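Trichothecene 15-O-acetyltransferase TRI3 (Fusarium sporotrichioides, PDB 3FOT) acetylates the 15-hydroxyl of trichothecene intermediates such as 15-deacetylcalonectrin during biosynthesis of T-2 toxin and related mycotoxins. Local coordinates at residues A[160-164]-A[177-181]; A[445-449]-A[460-465]; A[77-82]-A[201-205]. All coordinates share one frame; numbering follows the deposited sequence.

Contact 1 (A[160-164]-A[177-181])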
loop_
_atom_site.group_PDB
_atom_site.type_symbol
_atom_site.label_atom_id
_atom_site.label_comp_id
_atom_site.label_asym_id
_atom_site.label_seq_id
_atom_site.Cartn_x
_atom_site.Cartn_y
_atom_site.Cartn_z
ATOM N N PHE A 160 -11.261 -12.591 3.058
ATOM C CA PHE A 160 -12.653 -12.768 3.454
ATOM C C PHE A 160 -13.552 -12.632 2.244
ATOM O O PHE A 160 -13.542 -11.596 1.588
ATOM C CB PHE A 160 -13.056 -11.713 4.485
ATOM C CG PHE A 160 -12.240 -11.757 5.731
ATOM C CD1 PHE A 160 -12.676 -12.492 6.828
ATOM C CD2 PHE A 160 -11.053 -11.022 5.822
ATOM C CE1 PHE A 160 -11.923 -12.543 7.986
ATOM C CE2 PHE A 160 -10.297 -11.050 6.979
ATOM C CZ PHE A 160 -10.720 -11.812 8.063
ATOM N N LEU A 161 -14.309 -13.684 1.943
ATOM C CA LEU A 161 -15.191 -13.707 0.763
ATOM C C LEU A 161 -16.597 -13.465 1.270
ATOM O O LEU A 161 -17.054 -14.152 2.187
ATOM C CB LEU A 161 -15.129 -15.070 0.048
ATOM C CG LEU A 161 -13.746 -15.717 -0.200
ATOM C CD1 LEU A 161 -13.860 -17.149 -0.743
ATOM C CD2 LEU A 161 -12.866 -14.863 -1.079
ATOM N N LEU A 162 -17.268 -12.488 0.693
ATOM C CA LEU A 162 -18.568 -12.063 1.184
ATOM C C LEU A 162 -19.518 -12.049 0.010
ATOM O O LEU A 162 -19.159 -11.602 -1.074
ATOM C CB LEU A 162 -18.456 -10.640 1.741
ATOM C CG LEU A 162 -17.281 -10.305 2.681
ATOM C CD1 LEU A 162 -17.285 -8.816 2.998
ATOM C CD2 LEU A 162 -17.356 -11.165 3.941
ATOM N N SER A 163 -20.742 -12.514 0.215
ATOM C CA SER A 163 -21.755 -12.382 -0.832
ATOM C C SER A 163 -23.117 -12.390 -0.157
ATOM O O SER A 163 -23.318 -13.095 0.827
ATOM C CB SER A 163 -21.674 -13.500 -1.894
ATOM O OG SER A 163 -22.472 -13.184 -3.047
ATOM N N ASP A 164 -24.041 -11.613 -0.723
ATOM C CA ASP A 164 -25.384 -11.481 -0.148
ATOM C C ASP A 164 -26.270 -12.656 -0.570
ATOM O O ASP A 164 -27.166 -12.511 -1.406
ATOM C CB ASP A 164 -26.015 -10.155 -0.547
ATOM C CG ASP A 164 -27.272 -9.846 0.250
ATOM O OD1 ASP A 164 -27.578 -10.568 1.231
ATOM O OD2 ASP A 164 -27.950 -8.877 -0.124
ATOM N N THR A 177 -22.801 -9.806 -6.774
ATOM C CA THR A 177 -21.503 -9.321 -6.313
ATOM C C THR A 177 -20.915 -10.323 -5.329
ATOM O O THR A 177 -21.627 -10.869 -4.479
ATOM C CB THR A 177 -21.739 -7.957 -5.622
ATOM O OG1 THR A 177 -22.083 -7.010 -6.649
ATOM C CG2 THR A 177 -20.532 -7.470 -4.844
ATOM N N VAL A 178 -19.620 -10.590 -5.460
ATOM C CA VAL A 178 -18.859 -11.253 -4.408
ATOM C C VAL A 178 -17.777 -10.233 -4.034
ATOM O O VAL A 178 -17.082 -9.738 -4.919
ATOM C CB VAL A 178 -18.172 -12.542 -4.882
ATOM C CG1 VAL A 178 -17.278 -13.100 -3.774
ATOM C CG2 VAL A 178 -19.205 -13.612 -5.281
ATOM N N GLU A 179 -17.649 -9.919 -2.747
ATOM C CA GLU A 179 -16.614 -8.975 -2.312
ATOM C C GLU A 179 -15.483 -9.790 -1.701
ATOM O O GLU A 179 -15.729 -10.792 -1.033
ATOM C CB GLU A 179 -17.185 -8.019 -1.255
ATOM C CG GLU A 179 -18.371 -7.184 -1.742
ATOM C CD GLU A 179 -18.022 -5.711 -2.015
ATOM O OE1 GLU A 179 -17.133 -5.128 -1.345
ATOM O OE2 GLU A 179 -18.674 -5.104 -2.887
ATOM N N ILE A 180 -14.243 -9.360 -1.919
ATOM C CA ILE A 180 -13.144 -9.982 -1.186
ATOM C C ILE A 180 -12.386 -8.871 -0.468
ATOM O O ILE A 180 -11.999 -7.888 -1.095
ATOM C CB ILE A 180 -12.175 -10.745 -2.123
ATOM C CG1 ILE A 180 -12.930 -11.758 -2.995
ATOM C CG2 ILE A 180 -11.077 -11.418 -1.307
ATOM C CD1 ILE A 180 -12.011 -12.555 -3.962
ATOM N N LEU A 181 -12.187 -9.048 0.831
ATOM C CA LEU A 181 -11.297 -8.193 1.600
ATOM C C LEU A 181 -10.009 -8.957 1.852
ATOM O O LEU A 181 -10.029 -10.018 2.490
ATOM C CB LEU A 181 -11.932 -7.850 2.948
ATOM C CG LEU A 181 -11.101 -6.825 3.749
ATOM C CD1 LEU A 181 -11.027 -5.446 3.057
ATOM C CD2 LEU A 181 -11.691 -6.722 5.180
HETATM O O HOH W 1 -23.588 -9.910 -2.940
#
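The F160 ring meets the carbonyl of L181 with its edge: CD2 lies 3.6 Å from L181 O, close to the ring plane. The same ring approaches H126 on the neighbouring strand, with the two planes about 30° apart, and touches L137 and M141 of helix 134-147. L181 O also accepts the bond from F160 N (2.9 Å), while F160 O takes L181 N in return. Two pairs further along, L162 and E179 exchange a second such couple of bonds, L162 N to E179 O at 2.9 Å and E179 N to L162 O at 2.8 Å. Between them sits the non-hydrogen-bonded pair L161 and I180, whose side chains lie side by side and point the same way. L161 CD2 rests on I180 CG1 at 3.6 Å and also touches CG2 and CD1. Past the last pair, S163 continues the pairing with its side chain: a chi1 of -167° turns OG to the carbonyl of T177, giving a bond of 2.9 Å. A water bridges D164 N and that same oxygen, so two donors hold T177 O. E179 turns its carboxylate away to S58 OG and A134 N. This is a long-looped antiparallel beta hairpin inside a mixed sheet; the sequence just after strand 177-184 carries the HXXXD signature of BAHD acyltransferases.

Contact 2 (A[445-449]-A[460-465]); sequences FIPHE and LSVESI
H448 and V462 share the one hydrogen bond between these segments: V462 N donates to H448 O at 2.8 Å. The N-H points almost straight at the oxygen (165°), yet the donor stands 32° from the carbonyl plane. Residues 445-448 are still loop, and strand pairing begins only at E449, opposite S461 as a non-hydrogen-bonded antiparallel pair. There E449 CA approaches L460 O at 3.3 Å in a CA-H...O contact. V462 also lays its side chain against two carbonyls, those of P447 and H448. Its chi1 of -175° leaves CG2 beside its own nitrogen, where the methyl reaches P447 O at 3.4 Å.

The apolar contacts lie further back along the loop. I446 and I465 reach toward each other tip to tip, CD1 to CD1 at 3.8 Å, and the CG2 methyl of I446 also touches I465 CD1, at 3.9 Å. I446 CG2 only grazes V462 CG1, at 4.5 Å. W483 packs on both isoleucines. Of the polar side chains, H448 turns away from the strand; NE2 bonds to E443 OE2 and its ring meets W483 edge-to-face.

Just past V462, the E463-S464 step pairs with the single residue S58 on strand 53-61. Strand 457-469 thus carries a classic beta bulge on one flank, while on the other the incoming loop starts the short edge strand 449-452 of the mixed sheet.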
loop_
_atom_site.group_PDB
_atom_site.type_symbol
_atom_site.label_atom_id
_atom_site.label_comp_id
_atom_site.label_asym_id
_atom_site.label_seq_id
_atom_site.Cartn_x
_atom_site.Cartn_y
_atom_site.Cartn_z
ATOM N N PHE A 445 -0.877 -4.770 -11.840
ATOM C CA PHE A 445 -0.750 -5.857 -10.876
ATOM C C PHE A 445 -1.900 -6.853 -10.818
ATOM O O PHE A 445 -1.682 -8.002 -10.448
ATOM C CB PHE A 445 -0.591 -5.257 -9.482
ATOM C CG PHE A 445 0.426 -4.159 -9.420
ATOM C CD1 PHE A 445 1.719 -4.380 -9.862
ATOM C CD2 PHE A 445 0.074 -2.905 -8.935
ATOM C CE1 PHE A 445 2.675 -3.366 -9.813
ATOM C CE2 PHE A 445 1.028 -1.870 -8.883
ATOM C CZ PHE A 445 2.327 -2.120 -9.324
ATOM N N ILE A 446 -3.113 -6.403 -11.134
ATOM C CA ILE A 446 -4.334 -7.212 -10.891
ATOM C C ILE A 446 -5.100 -7.301 -12.205
ATOM O O ILE A 446 -5.283 -6.292 -12.874
ATOM C CB ILE A 446 -5.200 -6.570 -9.782
ATOM C CG1 ILE A 446 -4.411 -6.575 -8.463
ATOM C CG2 ILE A 446 -6.556 -7.274 -9.622
ATOM C CD1 ILE A 446 -5.019 -5.698 -7.373
ATOM N N PRO A 447 -5.571 -8.509 -12.567
ATOM C CA PRO A 447 -6.301 -8.612 -13.827
ATOM C C PRO A 447 -7.737 -8.089 -13.778
ATOM O O PRO A 447 -8.365 -8.054 -12.720
ATOM C CB PRO A 447 -6.312 -10.117 -14.107
ATOM C CG PRO A 447 -6.257 -10.757 -12.747
ATOM C CD PRO A 447 -5.464 -9.805 -11.863
ATOM N N HIS A 448 -8.273 -7.705 -14.935
ATOM C CA HIS A 448 -9.684 -7.286 -14.984
ATOM C C HIS A 448 -10.678 -8.416 -14.702
ATOM O O HIS A 448 -11.825 -8.154 -14.268
ATOM C CB HIS A 448 -10.023 -6.725 -16.350
ATOM C CG HIS A 448 -9.572 -5.317 -16.562
ATOM N ND1 HIS A 448 -9.708 -4.681 -17.781
ATOM C CD2 HIS A 448 -8.975 -4.426 -15.733
ATOM C CE1 HIS A 448 -9.256 -3.442 -17.677
ATOM N NE2 HIS A 448 -8.789 -3.267 -16.453
ATOM N N GLU A 449 -10.275 -9.653 -14.979
ATOM C CA GLU A 449 -11.158 -10.797 -14.746
ATOM C C GLU A 449 -10.425 -11.973 -14.142
ATOM O O GLU A 449 -9.200 -12.144 -14.329
ATOM C CB GLU A 449 -11.852 -11.271 -16.045
ATOM C CG GLU A 449 -12.611 -10.221 -16.840
ATOM C CD GLU A 449 -11.763 -9.502 -17.880
ATOM O OE1 GLU A 449 -10.641 -9.954 -18.203
ATOM O OE2 GLU A 449 -12.248 -8.480 -18.400
ATOM N N LEU A 460 -15.342 -14.202 -12.970
ATOM C CA LEU A 460 -15.627 -13.066 -12.075
ATOM C C LEU A 460 -15.000 -11.807 -12.634
ATOM O O LEU A 460 -13.837 -11.808 -13.009
ATOM C CB LEU A 460 -15.123 -13.342 -10.646
ATOM C CG LEU A 460 -15.927 -14.430 -9.913
ATOM C CD1 LEU A 460 -15.056 -15.057 -8.803
ATOM C CD2 LEU A 460 -17.172 -13.859 -9.319
ATOM N N SER A 461 -15.788 -10.745 -12.727
ATOM C CA SER A 461 -15.270 -9.459 -13.203
ATOM C C SER A 461 -14.764 -8.687 -12.004
ATOM O O SER A 461 -15.473 -8.605 -10.980
ATOM C CB SER A 461 -16.392 -8.647 -13.848
ATOM O OG SER A 461 -15.825 -7.453 -14.381
ATOM N N VAL A 462 -13.547 -8.158 -12.089
ATOM C CA VAL A 462 -13.020 -7.357 -10.976
ATOM C C VAL A 462 -13.455 -5.921 -11.225
ATOM O O VAL A 462 -12.859 -5.232 -12.067
ATOM C CB VAL A 462 -11.474 -7.463 -10.823
ATOM C CG1 VAL A 462 -11.003 -6.698 -9.583
ATOM C CG2 VAL A 462 -11.015 -8.940 -10.733
ATOM N N GLU A 463 -14.485 -5.487 -10.500
ATOM C CA GLU A 463 -15.160 -4.201 -10.809
ATOM C C GLU A 463 -14.486 -3.013 -10.163
ATOM O O GLU A 463 -14.319 -1.966 -10.800
ATOM C CB GLU A 463 -16.629 -4.232 -10.405
ATOM C CG GLU A 463 -17.382 -5.305 -11.158
ATOM C CD GLU A 463 -18.838 -4.985 -11.339
ATOM O OE1 GLU A 463 -19.465 -4.460 -10.395
ATOM O OE2 GLU A 463 -19.347 -5.271 -12.440
ATOM N N SER A 464 -14.102 -3.181 -8.896
ATOM C CA SER A 464 -13.535 -2.052 -8.152
ATOM C C SER A 464 -12.463 -2.549 -7.203
ATOM O O SER A 464 -12.519 -3.683 -6.693
ATOM C CB SER A 464 -14.628 -1.289 -7.385
ATOM O OG SER A 464 -15.153 -2.088 -6.355
ATOM N N ILE A 465 -11.474 -1.691 -6.987
ATOM C CA ILE A 465 -10.364 -1.992 -6.106
ATOM C C ILE A 465 -10.160 -0.785 -5.214
ATOM O O ILE A 465 -10.002 0.336 -5.700
ATOM C CB ILE A 465 -9.052 -2.323 -6.875
ATOM C CG1 ILE A 465 -9.257 -3.498 -7.851
ATOM C CG2 ILE A 465 -7.883 -2.578 -5.888
ATOM C CD1 ILE A 465 -8.034 -3.808 -8.739
#

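Contact 3 (A[77-82]-A[201-205]); sequences MFELAL and LFRLV
V205 and F78 make the tight centre of this helix crossing. The CG2 methyl of V205 sits over the middle of the F78 ring, 3.9 Å from the centroid and only 2° off, a CH-pi contact nearly along the ring normal. It gets there because chi1 of 76° places CG2 anti to the backbone nitrogen and leaves CG1 in the crowded position between nitrogen and carbonyl carbon. The same CG2 touches M77 CB at 3.6 Å, so one methyl fills the angle between two neighbouring side chains. A81 is the other close point: A81 CB lies 3.6 Å from V205 N and 3.8 Å from V205 CB, which lets the helix axes come within 8.5 Å while they run 113° apart. L201 belongs to this packed side too, spreading CD2 against the A81-L82 backbone, 3.7 Å from L82 CA, and reaching the tip of L82. F202 meets F78 at the rim, each ring offering its edge, with F202 CD1 to F78 CE1 at 4.1 Å.

Toward solvent the touch becomes lighter. L204, partly exposed, rests CD1 on A81 O at 3.8 Å and leans on A85 and E88. Beyond it, R203 faces solvent and pairs with D200 and E88 along the outer side. No hydrogen bond joins the two segments. The two steeply crossed helices form an apolar layer against the mixed sheet that holds strand 177-184, consistent with the layered alpha/beta domains of the BAHD superfamily.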
loop_
_atom_site.group_PDB
_atom_site.type_symbol
_atom_site.label_atom_id
_atom_site.label_comp_id
_atom_site.label_asym_id
_atom_site.label_seq_id
_atom_site.Cartn_x
_atom_site.Cartn_y
_atom_site.Cartn_z
ATOM N N MET A 77 -11.462 -23.197 -3.667
ATOM C CA MET A 77 -10.597 -22.806 -4.805
ATOM C C MET A 77 -9.491 -21.826 -4.368
ATOM O O MET A 77 -8.339 -21.924 -4.809
ATOM C CB MET A 77 -11.447 -22.172 -5.916
ATOM C CG MET A 77 -12.498 -23.117 -6.558
ATOM S SD MET A 77 -13.648 -22.091 -7.507
ATOM C CE MET A 77 -15.182 -22.938 -7.354
ATOM N N PHE A 78 -9.831 -20.890 -3.490
ATOM C CA PHE A 78 -8.823 -19.910 -3.037
ATOM C C PHE A 78 -7.814 -20.530 -2.076
ATOM O O PHE A 78 -6.682 -20.078 -1.970
ATOM C CB PHE A 78 -9.497 -18.683 -2.431
ATOM C CG PHE A 78 -9.809 -17.635 -3.451
ATOM C CD1 PHE A 78 -8.791 -16.837 -3.985
ATOM C CD2 PHE A 78 -11.095 -17.467 -3.914
ATOM C CE1 PHE A 78 -9.086 -15.870 -4.966
ATOM C CE2 PHE A 78 -11.407 -16.519 -4.890
ATOM C CZ PHE A 78 -10.412 -15.713 -5.408
ATOM N N GLU A 79 -8.221 -21.575 -1.372
ATOM C CA GLU A 79 -7.263 -22.316 -0.542
ATOM C C GLU A 79 -6.209 -22.965 -1.440
ATOM O O GLU A 79 -5.004 -22.907 -1.165
ATOM C CB GLU A 79 -7.983 -23.378 0.289
ATOM C CG GLU A 79 -8.772 -22.815 1.479
ATOM C CD GLU A 79 -9.643 -23.903 2.089
ATOM O OE1 GLU A 79 -9.490 -25.072 1.686
ATOM O OE2 GLU A 79 -10.474 -23.607 2.965
ATOM N N LEU A 80 -6.671 -23.576 -2.523
ATOM C CA LEU A 80 -5.790 -24.210 -3.515
ATOM C C LEU A 80 -4.859 -23.173 -4.176
ATOM O O LEU A 80 -3.650 -23.377 -4.254
ATOM C CB LEU A 80 -6.637 -24.958 -4.550
ATOM C CG LEU A 80 -7.340 -26.198 -3.975
ATOM C CD1 LEU A 80 -8.364 -26.718 -4.975
ATOM C CD2 LEU A 80 -6.334 -27.286 -3.635
ATOM N N ALA A 81 -5.427 -22.053 -4.615
ATOM C CA ALA A 81 -4.670 -20.946 -5.153
ATOM C C ALA A 81 -3.637 -20.415 -4.158
ATOM O O ALA A 81 -2.521 -20.083 -4.546
ATOM C CB ALA A 81 -5.629 -19.816 -5.596
ATOM N N LEU A 82 -4.012 -20.302 -2.890
ATOM C CA LEU A 82 -3.110 -19.728 -1.885
ATOM C C LEU A 82 -1.900 -20.642 -1.649
ATOM O O LEU A 82 -0.753 -20.187 -1.443
ATOM C CB LEU A 82 -3.862 -19.508 -0.575
ATOM C CG LEU A 82 -3.060 -18.885 0.564
ATOM C CD1 LEU A 82 -2.445 -17.508 0.196
ATOM C CD2 LEU A 82 -3.983 -18.745 1.767
ATOM N N LEU A 201 -3.065 -14.522 -7.010
ATOM C CA LEU A 201 -4.205 -15.332 -6.563
ATOM C C LEU A 201 -5.311 -15.373 -7.611
ATOM O O LEU A 201 -5.898 -16.430 -7.848
ATOM C CB LEU A 201 -4.770 -14.795 -5.234
ATOM C CG LEU A 201 -3.863 -15.001 -4.010
ATOM C CD1 LEU A 201 -4.481 -14.278 -2.805
ATOM C CD2 LEU A 201 -3.682 -16.522 -3.716
ATOM N N PHE A 202 -5.605 -14.235 -8.233
ATOM C CA PHE A 202 -6.661 -14.195 -9.270
ATOM C C PHE A 202 -6.279 -15.012 -10.503
ATOM O O PHE A 202 -7.151 -15.648 -11.125
ATOM C CB PHE A 202 -7.043 -12.749 -9.652
ATOM C CG PHE A 202 -7.828 -12.012 -8.592
ATOM C CD1 PHE A 202 -8.239 -12.641 -7.397
ATOM C CD2 PHE A 202 -8.200 -10.682 -8.803
ATOM C CE1 PHE A 202 -8.997 -11.941 -6.427
ATOM C CE2 PHE A 202 -8.947 -9.981 -7.828
ATOM C CZ PHE A 202 -9.352 -10.618 -6.658
ATOM N N ARG A 203 -4.993 -15.028 -10.842
ATOM C CA ARG A 203 -4.504 -15.926 -11.893
ATOM C C ARG A 203 -4.623 -17.400 -11.462
ATOM O O ARG A 203 -5.244 -18.213 -12.142
ATOM C CB ARG A 203 -3.053 -15.597 -12.224
ATOM C CG ARG A 203 -2.322 -16.735 -12.952
ATOM C CD ARG A 203 -0.918 -16.262 -13.310
ATOM N NE ARG A 203 -0.104 -15.727 -12.197
ATOM C CZ ARG A 203 0.724 -16.441 -11.434
ATOM N NH1 ARG A 203 1.437 -15.833 -10.490
ATOM N NH2 ARG A 203 0.869 -17.766 -11.618
ATOM N N LEU A 204 -4.049 -17.716 -10.315
ATOM C CA LEU A 204 -3.928 -19.104 -9.826
ATOM C C LEU A 204 -5.270 -19.753 -9.559
ATOM O O LEU A 204 -5.461 -20.943 -9.849
ATOM C CB LEU A 204 -3.027 -19.161 -8.594
ATOM C CG LEU A 204 -1.550 -18.845 -8.873
ATOM C CD1 LEU A 204 -0.828 -18.499 -7.585
ATOM C CD2 LEU A 204 -0.867 -20.040 -9.618
ATOM N N VAL A 205 -6.236 -18.984 -9.062
ATOM C CA VAL A 205 -7.534 -19.597 -8.728
ATOM C C VAL A 205 -8.237 -20.119 -10.007
ATOM O O VAL A 205 -9.059 -21.049 -9.939
ATOM C CB VAL A 205 -8.405 -18.634 -7.886
ATOM C CG1 VAL A 205 -8.987 -17.553 -8.801
ATOM C CG2 VAL A 205 -9.501 -19.410 -7.128
#

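From the N terminus, after strand 53-61 the chain forms helix 71-88, the first half of contact 3. It then runs on to the hairpin of contact 1, which closes a short loop of twelve residues, and only afterwards reaches helix 191-205, whose packing completes contact 3; contact 1 therefore falls wholly within that larger loop. Contact 2 comes much later and closes a separate short hairpin, 449-452 with 457-469. Contacts 1 and 2 belong to one mixed sheet, with strand 53-61 lying between strands 177-184 and 457-469. Contact 3 bridges them from the helical layer: I180 CD1 touches F78 CZ and F202 CE1, and F202 also packs on I446, P447 and V462.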